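Local coordinates for hypothetical protein, GDSL-like Lipase/Acylhydrolase family protein (Bacteroides uniformis, PDB 4M8K) that probably hydrolyses ester bonds as a GDSL-like lipase/acylhydrolase, although its natural substrate is not established, at residues A[26-31]-A[120-125]; A[170-175]-A[197-202]. One frame throughout, in Å; residues are numbered along the deposited sequence.

Contact 1: residues A[26-31]-A[120-125]. With ACT (acetate ion), chain C.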
ATOM      1  N   LEU A  26       3.251   3.132   1.159  1.00 21.96           N
ATOM      2  CA  LEU A  26       3.767   1.854   1.659  1.00 19.86           C
ATOM      3  C   LEU A  26       3.008   0.788   0.879  1.00 20.49           C
ATOM      4  O   LEU A  26       1.808   0.583   1.105  1.00 19.60           O
ATOM      5  CB  LEU A  26       3.543   1.735   3.148  1.00 20.00           C
ATOM      6  CG  LEU A  26       4.128   0.525   3.831  1.00 19.34           C
ATOM      7  CD1 LEU A  26       5.624   0.555   3.737  1.00 26.88           C
ATOM      8  CD2 LEU A  26       3.702   0.431   5.293  1.00 22.77           C
ATOM      9  N   GLY A  27       3.674   0.200  -0.120  1.00 19.47           N
ATOM     10  CA  GLY A  27       3.001  -0.647  -1.113  1.00 19.72           C
ATOM     11  C   GLY A  27       3.728  -1.893  -1.511  1.00 19.13           C
ATOM     12  O   GLY A  27       4.840  -2.238  -1.009  1.00 15.39           O
ATOM     13  N   ASP A  28       3.078  -2.575  -2.438  1.00 19.34           N
ATOM     14  CA  ASP A  28       3.578  -3.772  -3.072  1.00 19.26           C
ATOM     15  C   ASP A  28       3.771  -3.505  -4.599  1.00 19.86           C
ATOM     16  O   ASP A  28       3.915  -2.352  -4.995  1.00 20.76           O
ATOM     17  CB  ASP A  28       2.658  -4.955  -2.763  1.00 20.17           C
ATOM     18  CG  ASP A  28       1.227  -4.746  -3.263  1.00 16.82           C
ATOM     19  OD1 ASP A  28       0.991  -3.994  -4.245  1.00 20.81           O
ATOM     20  OD2 ASP A  28       0.319  -5.326  -2.639  1.00 23.82           O
ATOM     21  N   SER A  29       3.758  -4.547  -5.432  1.00 22.15           N
ATOM     22  CA  SER A  29       3.985  -4.373  -6.895  1.00 23.93           C
ATOM     23  C   SER A  29       3.079  -3.330  -7.510  1.00 23.04           C
ATOM     24  O   SER A  29       3.471  -2.684  -8.474  1.00 20.57           O
ATOM     25  CB  SER A  29       3.721  -5.648  -7.680  1.00 21.71           C
ATOM     26  OG  SER A  29       4.651  -6.684  -7.466  1.00 24.68           O
ATOM     27  N   TYR A  30       1.844  -3.178  -6.988  1.00 18.67           N
ATOM     28  CA  TYR A  30       0.825  -2.324  -7.630  1.00 19.35           C
ATOM     29  C   TYR A  30       1.255  -0.837  -7.589  1.00 23.65           C
ATOM     30  O   TYR A  30       0.793  -0.009  -8.377  1.00 19.66           O
ATOM     31  CB  TYR A  30      -0.553  -2.441  -6.956  1.00 17.24           C
ATOM     32  CG  TYR A  30      -1.454  -3.600  -7.367  1.00 16.07           C
ATOM     33  CD1 TYR A  30      -0.951  -4.848  -7.657  1.00 19.53           C
ATOM     34  CD2 TYR A  30      -2.839  -3.432  -7.412  1.00 17.47           C
ATOM     35  CE1 TYR A  30      -1.790  -5.901  -8.023  1.00 19.86           C
ATOM     36  CE2 TYR A  30      -3.676  -4.463  -7.748  1.00 19.00           C
ATOM     37  CZ  TYR A  30      -3.150  -5.711  -8.050  1.00 22.66           C
ATOM     38  OH  TYR A  30      -3.989  -6.756  -8.446  1.00 22.27           O
ATOM     39  N   SER A  31       2.154  -0.536  -6.666  1.00 20.22           N
ATOM     40  CA  SER A  31       2.647   0.829  -6.430  1.00 18.43           C
ATOM     41  C   SER A  31       4.136   0.981  -6.774  1.00 19.29           C
ATOM     42  O   SER A  31       4.781   1.976  -6.397  1.00 21.32           O
ATOM     43  CB  SER A  31       2.346   1.204  -4.972  1.00 19.97           C
ATOM     44  OG  SER A  31       0.946   1.169  -4.726  1.00 19.35           O
ATOM     45  N   GLY A 120      -1.777  -6.175   1.190  1.00 20.19           N
ATOM     46  CA  GLY A 120      -2.664  -7.300   1.444  1.00 23.15           C
ATOM     47  C   GLY A 120      -2.876  -8.239   0.305  1.00 23.78           C
ATOM     48  O   GLY A 120      -3.209  -9.408   0.516  1.00 21.29           O
ATOM     49  N   THR A 121      -2.642  -7.770  -0.920  1.00 22.52           N
ATOM     50  CA  THR A 121      -2.739  -8.689  -2.073  1.00 21.33           C
ATOM     51  C   THR A 121      -1.846  -9.940  -1.921  1.00 22.41           C
ATOM     52  O   THR A 121      -2.273 -11.065  -2.151  1.00 21.74           O
ATOM     53  CB  THR A 121      -2.449  -7.948  -3.391  1.00 18.79           C
ATOM     54  OG1 THR A 121      -3.431  -6.951  -3.598  1.00 17.27           O
ATOM     55  CG2 THR A 121      -2.496  -8.926  -4.554  1.00 18.59           C
ATOM     56  N   ASN A 122      -0.601  -9.754  -1.534  1.00 23.67           N
ATOM     57  CA  ASN A 122       0.286 -10.880  -1.386  1.00 19.48           C
ATOM     58  C   ASN A 122      -0.084 -11.769  -0.181  1.00 20.27           C
ATOM     59  O   ASN A 122       0.050 -12.995  -0.255  1.00 21.51           O
ATOM     60  CB  ASN A 122       1.725 -10.398  -1.306  1.00 21.10           C
ATOM     61  CG  ASN A 122       2.203  -9.829  -2.639  1.00 19.44           C
ATOM     62  OD1 ASN A 122       2.206 -10.526  -3.667  1.00 23.85           O
ATOM     63  ND2 ASN A 122       2.587  -8.568  -2.627  1.00 18.69           N
ATOM     64  N   ASP A 123      -0.576 -11.169   0.898  1.00 17.60           N
ATOM     65  CA  ASP A 123      -1.058 -11.982   2.027  1.00 18.11           C
ATOM     66  C   ASP A 123      -2.168 -12.908   1.550  1.00 18.64           C
ATOM     67  O   ASP A 123      -2.204 -14.102   1.900  1.00 20.09           O
ATOM     68  CB  ASP A 123      -1.538 -11.113   3.189  1.00 16.22           C
ATOM     69  CG  ASP A 123      -0.460 -10.135   3.664  1.00 19.67           C
ATOM     70  OD1 ASP A 123      -0.160  -9.171   2.894  1.00 19.32           O
ATOM     71  OD2 ASP A 123       0.150 -10.344   4.775  1.00 20.99           O
ATOM     72  N   SER A 124      -3.054 -12.380   0.698  1.00 21.61           N
ATOM     73  CA  SER A 124      -4.145 -13.174   0.115  1.00 21.21           C
ATOM     74  C   SER A 124      -3.631 -14.227  -0.843  1.00 23.07           C
ATOM     75  O   SER A 124      -3.938 -15.405  -0.703  1.00 23.29           O
ATOM     76  CB  SER A 124      -5.133 -12.262  -0.569  1.00 22.43           C
ATOM     77  OG  SER A 124      -6.315 -12.953  -0.904  1.00 24.62           O
ATOM     78  N   TRP A 125      -2.836 -13.813  -1.821  1.00 21.09           N
ATOM     79  CA  TRP A 125      -2.364 -14.758  -2.814  1.00 24.76           C
ATOM     80  C   TRP A 125      -1.442 -15.807  -2.232  1.00 27.82           C
ATOM     81  O   TRP A 125      -1.449 -16.919  -2.703  1.00 25.66           O
ATOM     82  CB  TRP A 125      -1.622 -14.060  -3.891  1.00 19.55           C
ATOM     83  CG  TRP A 125      -2.428 -13.183  -4.778  1.00 20.33           C
ATOM     84  CD1 TRP A 125      -3.770 -13.060  -4.838  1.00 24.49           C
ATOM     85  CD2 TRP A 125      -1.899 -12.364  -5.830  1.00 21.27           C
ATOM     86  NE1 TRP A 125      -4.132 -12.171  -5.833  1.00 21.86           N
ATOM     87  CE2 TRP A 125      -2.994 -11.731  -6.460  1.00 21.10           C
ATOM     88  CE3 TRP A 125      -0.604 -12.066  -6.261  1.00 23.76           C
ATOM     89  CZ2 TRP A 125      -2.826 -10.813  -7.509  1.00 25.69           C
ATOM     90  CZ3 TRP A 125      -0.429 -11.155  -7.318  1.00 23.07           C
ATOM     91  CH2 TRP A 125      -1.541 -10.569  -7.948  1.00 22.74           C
TER
HETATM   92  C   ACT C 301       2.351  -7.966  -5.941  1.00 20.91           C
HETATM   93  O   ACT C 301       2.815  -8.362  -7.023  1.00 21.86           O
HETATM   94  OXT ACT C 301       3.111  -7.522  -5.080  1.00 15.33           O
HETATM   95  CH3 ACT C 301       0.880  -7.986  -5.653  1.00 24.14           C
HETATM   96  O   HOH W   1       0.640  -6.987  -0.451  1.00 16.13           O
HETATM   97  O   HOH W   2      -2.193  -5.024  -2.161  1.00 19.55           O

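Contact 2: residues A[170-175]-A[197-202]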
ATOM      1  N   THR A 170      -7.704  -0.990  -0.287  1.00 20.92           N
ATOM      2  CA  THR A 170      -8.011  -2.437  -0.455  1.00 22.08           C
ATOM      3  C   THR A 170      -8.210  -2.826  -1.917  1.00 20.58           C
ATOM      4  O   THR A 170      -9.185  -2.432  -2.576  1.00 22.92           O
ATOM      5  CB  THR A 170      -9.249  -2.851   0.375  1.00 21.64           C
ATOM      6  OG1 THR A 170      -8.993  -2.615   1.756  1.00 23.64           O
ATOM      7  CG2 THR A 170      -9.589  -4.345   0.187  1.00 26.13           C
ATOM      8  N   ASN A 171      -7.250  -3.576  -2.455  1.00 21.57           N
ATOM      9  CA  ASN A 171      -7.401  -4.181  -3.771  1.00 21.45           C
ATOM     10  C   ASN A 171      -8.722  -4.945  -3.917  1.00 22.91           C
ATOM     11  O   ASN A 171      -9.236  -5.539  -2.958  1.00 20.46           O
ATOM     12  CB  ASN A 171      -6.250  -5.134  -4.066  1.00 21.50           C
ATOM     13  CG  ASN A 171      -6.129  -5.492  -5.539  1.00 21.08           C
ATOM     14  OD1 ASN A 171      -6.781  -4.896  -6.387  1.00 24.70           O
ATOM     15  ND2 ASN A 171      -5.312  -6.482  -5.840  1.00 20.56           N
ATOM     16  N   SER A 172      -9.243  -4.956  -5.135  1.00 24.82           N
ATOM     17  CA  SER A 172     -10.350  -5.842  -5.460  1.00 24.09           C
ATOM     18  C   SER A 172      -9.844  -7.273  -5.601  1.00 25.18           C
ATOM     19  O   SER A 172      -8.649  -7.509  -5.791  1.00 24.12           O
ATOM     20  CB  SER A 172     -11.004  -5.389  -6.760  1.00 23.69           C
ATOM     21  OG  SER A 172     -10.030  -5.392  -7.790  1.00 26.79           O
ATOM     22  N   GLU A 173     -10.779  -8.218  -5.511  1.00 24.59           N
ATOM     23  CA  GLU A 173     -10.565  -9.640  -5.827  1.00 24.27           C
ATOM     24  C   GLU A 173      -9.639 -10.365  -4.845  1.00 25.89           C
ATOM     25  O   GLU A 173      -9.027 -11.352  -5.176  1.00 24.89           O
ATOM     26  CB  GLU A 173     -10.094  -9.788  -7.279  1.00 26.00           C
ATOM     27  CG  GLU A 173     -11.091  -9.153  -8.253  1.00 30.59           C
ATOM     28  CD  GLU A 173     -10.592  -9.158  -9.685  1.00 33.72           C
ATOM     29  OE1 GLU A 173      -9.657  -8.423 -10.002  1.00 30.23           O
ATOM     30  OE2 GLU A 173     -11.139  -9.895 -10.503  1.00 36.17           O
ATOM     31  N   LEU A 174      -9.566  -9.882  -3.615  1.00 28.47           N
ATOM     32  CA  LEU A 174      -8.844 -10.609  -2.554  1.00 26.13           C
ATOM     33  C   LEU A 174      -9.755 -11.543  -1.765  1.00 23.49           C
ATOM     34  O   LEU A 174     -10.964 -11.441  -1.842  1.00 22.11           O
ATOM     35  CB  LEU A 174      -8.163  -9.623  -1.615  1.00 24.41           C
ATOM     36  CG  LEU A 174      -7.164  -8.650  -2.286  1.00 20.61           C
ATOM     37  CD1 LEU A 174      -6.432  -7.894  -1.192  1.00 20.78           C
ATOM     38  CD2 LEU A 174      -6.171  -9.306  -3.242  1.00 22.52           C
ATOM     39  N   SER A 175      -9.173 -12.440  -0.976  1.00 24.37           N
ATOM     40  CA  SER A 175      -9.972 -13.322  -0.134  1.00 19.96           C
ATOM     41  C   SER A 175     -10.925 -12.542   0.703  1.00 23.99           C
ATOM     42  O   SER A 175     -10.660 -11.420   1.081  1.00 25.37           O
ATOM     43  CB  SER A 175      -9.070 -14.188   0.773  1.00 21.51           C
ATOM     44  OG  SER A 175      -8.402 -13.474   1.773  1.00 21.47           O
ATOM     45  N   HIS A 197     -12.869  -1.045  -6.691  1.00 21.00           N
ATOM     46  CA  HIS A 197     -13.767  -1.891  -7.452  1.00 25.11           C
ATOM     47  C   HIS A 197     -13.521  -1.696  -8.951  1.00 24.18           C
ATOM     48  O   HIS A 197     -13.129  -0.629  -9.379  1.00 24.47           O
ATOM     49  CB  HIS A 197     -15.216  -1.553  -7.105  1.00 25.88           C
ATOM     50  CG  HIS A 197     -15.562  -0.117  -7.370  1.00 28.53           C
ATOM     51  ND1 HIS A 197     -16.095   0.328  -8.568  1.00 28.06           N
ATOM     52  CD2 HIS A 197     -15.465   0.977  -6.576  1.00 31.45           C
ATOM     53  CE1 HIS A 197     -16.279   1.631  -8.504  1.00 29.24           C
ATOM     54  NE2 HIS A 197     -15.896   2.048  -7.313  1.00 31.24           N
ATOM     55  N   ASP A 198     -13.793  -2.719  -9.741  1.00 24.66           N
ATOM     56  CA  ASP A 198     -13.746  -2.587 -11.202  1.00 28.71           C
ATOM     57  C   ASP A 198     -12.393  -2.076 -11.669  1.00 27.69           C
ATOM     58  O   ASP A 198     -12.287  -1.135 -12.442  1.00 26.07           O
ATOM     59  CB  ASP A 198     -14.889  -1.680 -11.654  1.00 30.50           C
ATOM     60  CG  ASP A 198     -16.223  -2.207 -11.178  1.00 32.56           C
ATOM     61  OD1 ASP A 198     -16.542  -3.349 -11.557  1.00 34.66           O
ATOM     62  OD2 ASP A 198     -16.914  -1.518 -10.401  1.00 39.74           O
ATOM     63  N   ILE A 199     -11.357  -2.728 -11.174  1.00 29.02           N
ATOM     64  CA  ILE A 199      -9.991  -2.417 -11.559  1.00 25.77           C
ATOM     65  C   ILE A 199      -9.515  -3.380 -12.662  1.00 24.81           C
ATOM     66  O   ILE A 199      -9.318  -4.557 -12.425  1.00 25.67           O
ATOM     67  CB  ILE A 199      -9.075  -2.508 -10.313  1.00 25.24           C
ATOM     68  CG1 ILE A 199      -9.590  -1.627  -9.158  1.00 26.23           C
ATOM     69  CG2 ILE A 199      -7.687  -2.102 -10.646  1.00 25.95           C
ATOM     70  CD1 ILE A 199      -9.801  -0.160  -9.501  1.00 25.59           C
ATOM     71  N   ASP A 200      -9.272  -2.847 -13.850  1.00 25.63           N
ATOM     72  CA  ASP A 200      -8.803  -3.626 -14.958  1.00 25.35           C
ATOM     73  C   ASP A 200      -7.396  -4.103 -14.675  1.00 22.58           C
ATOM     74  O   ASP A 200      -6.518  -3.311 -14.325  1.00 22.41           O
ATOM     75  CB  ASP A 200      -8.840  -2.812 -16.256  1.00 26.96           C
ATOM     76  CG  ASP A 200      -8.565  -3.646 -17.473  1.00 30.01           C
ATOM     77  OD1 ASP A 200      -9.457  -4.462 -17.851  1.00 28.64           O
ATOM     78  OD2 ASP A 200      -7.451  -3.510 -18.072  1.00 29.77           O
ATOM     79  N   LYS A 201      -7.199  -5.396 -14.806  1.00 19.50           N
ATOM     80  CA  LYS A 201      -5.900  -5.982 -14.583  1.00 19.57           C
ATOM     81  C   LYS A 201      -5.410  -6.821 -15.762  1.00 20.14           C
ATOM     82  O   LYS A 201      -6.167  -7.460 -16.461  1.00 22.26           O
ATOM     83  CB  LYS A 201      -5.873  -6.824 -13.331  1.00 20.73           C
ATOM     84  CG  LYS A 201      -6.152  -6.058 -12.009  1.00 22.32           C
ATOM     85  CD  LYS A 201      -6.602  -6.964 -10.847  1.00 20.06           C
ATOM     86  CE  LYS A 201      -7.199  -6.117  -9.721  1.00 21.46           C
ATOM     87  NZ  LYS A 201      -7.694  -6.904  -8.583  1.00 26.22           N
ATOM     88  N   GLN A 202      -4.101  -6.827 -15.915  1.00 18.59           N
ATOM     89  CA  GLN A 202      -3.413  -7.700 -16.853  1.00 22.66           C
ATOM     90  C   GLN A 202      -2.300  -8.366 -16.103  1.00 21.31           C
ATOM     91  O   GLN A 202      -1.495  -7.702 -15.465  1.00 24.41           O
ATOM     92  CB  GLN A 202      -2.876  -6.880 -17.992  1.00 22.35           C
ATOM     93  CG  GLN A 202      -4.011  -6.219 -18.760  1.00 26.36           C
ATOM     94  CD  GLN A 202      -3.550  -5.231 -19.790  1.00 25.12           C
ATOM     95  OE1 GLN A 202      -2.387  -4.922 -19.881  1.00 24.54           O
ATOM     96  NE2 GLN A 202      -4.487  -4.733 -20.583  1.00 23.85           N
TER
HETATM   97  O   HOH W   3     -11.828  -5.183  -9.853  1.00 27.24           O
HETATM   98  O   HOH W   4     -10.688  -6.587 -11.699  1.00 40.48           O

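Contact 1: residues A[26-31]-A[120-125]
The putative active site of this GDSL hydrolase is framed by Asp28 and Ser29 facing Thr121 and Asn122, and holds an acetate, probably from the crystallisation liquor. Asn122 places ND2 3.6 Å from CB of Asp28, with amide and carboxylate planes 79° apart. Asn122 ND2 gives a nearly straight hydrogen bond (167°) to acetate OXT at 2.7 Å, and Ser29 N donates to OXT as well, at 3.1 Å, while Ser29 OG donates to acetate O. Asn122 OD1 is hydrogen-bonded to Tyr92 OH and ND2 also donates to Ser85 O, consistent with this flip of the amide. Gly27-Asp28-Ser29 is the family's first signature block and Gly120-Thr121-Asn122-Asp123 its Gly-x-Asn-Asp block; as in relatives, Ser29 is probably the nucleophile, and its N, Gly84 N and Asn122 ND2, all bonded to the acetate, are consistent with the oxyanion hole. Asp28 CG sits between backbone N and carbonyl carbon (chi1 60°), which lets OD1 take Tyr30 N at 3.0 Å as an Asx turn. OD2 accepts from two waters: one, at 2.8 Å, takes Gly120 N and Asn122 N, the other Thr121 N, tying the helix start to the first block through solvent. With an alanine here, both waters would probably lose their shared acceptor and Tyr30 N its Asx-turn mate. The acetate methyl rests near the rings of Trp125 and Tyr30, whose OH bonds to Gly204 O, and near Thr121 CG2, which lies over the centre of the Trp125 ring, 3.4 Å above its plane.

Contact 2: residues A[170-175]-A[197-202]
Two flat groups of segment 170-175 receive Lys201 in unlike ways. Its NZ stands above the carbonyl plane of Asn171, 35° out of it, and bonds to OD1 at 3.1 Å without lying on a lone pair; at the Glu173 carboxylate the same nitrogen takes the anti lone pair of OE1, a salt bridge of 2.9 Å. A third flat group, the His197 ring, has the Asp198 carboxylate carbon in plane at its edge, and ND1 donates to Asp198 OD2 at 2.7 Å. Ser172 adds a third bond to the ammonium: Ser172 OG, placed between backbone N and carbonyl carbon (chi1 58°), accepts from Lys201 NZ at 2.9 Å and lies 3.9 Å from Ile199 CB. The lysine chain is extended beyond CG, and the Glu173 side chain slides past it in the opposite direction, bringing Lys201 CE within 3.4 Å of Glu173 OE1. Two waters widen the junction, one joining Ser172 OG to Ile199 N, the other donating to both Glu173 OE1 and Ile199 O. In the three-layer alpha/beta fold, the loop after strand 165-170 leads into helix 176-189 and the neighbouring parallel strand 192-195, and the contact fastens this beta-alpha-beta crossover to the segment running on into strand 201-202. Asn171 is held by ND2 on Thr121 OG1, consistent with OD1 being the amide atom turned to the lysine. With three oxygens, one of them anionic, accepting from a single nitrogen, Lys201 is likely to stay protonated, and Glu173 would probably be stabilised as its carboxylate.

How the contacts relate
The two contacts illustrate how a probable active site can be backed by a second layer: their centres lie 11 Å apart, and they touch directly. Tyr30 of contact 1 bridges them, its OH standing 2.9 Å from Asn171 ND2, a weak hydrogen bond, and packing 3.5 Å from Lys201 CE. Helix 121-126 makes the second join, for Ser124 OG lies 2.9 Å from Ser175 N as a probable hydrogen bond, while Thr121 OG1 packs 3.6 Å from Leu174 CD2. Contact 1 holds the acetate; contact 2 lies beside it, and from its strand 201-202 the chain runs on to His205, whose NE2 also bonds to the acetate and which is probably the family's catalytic histidine.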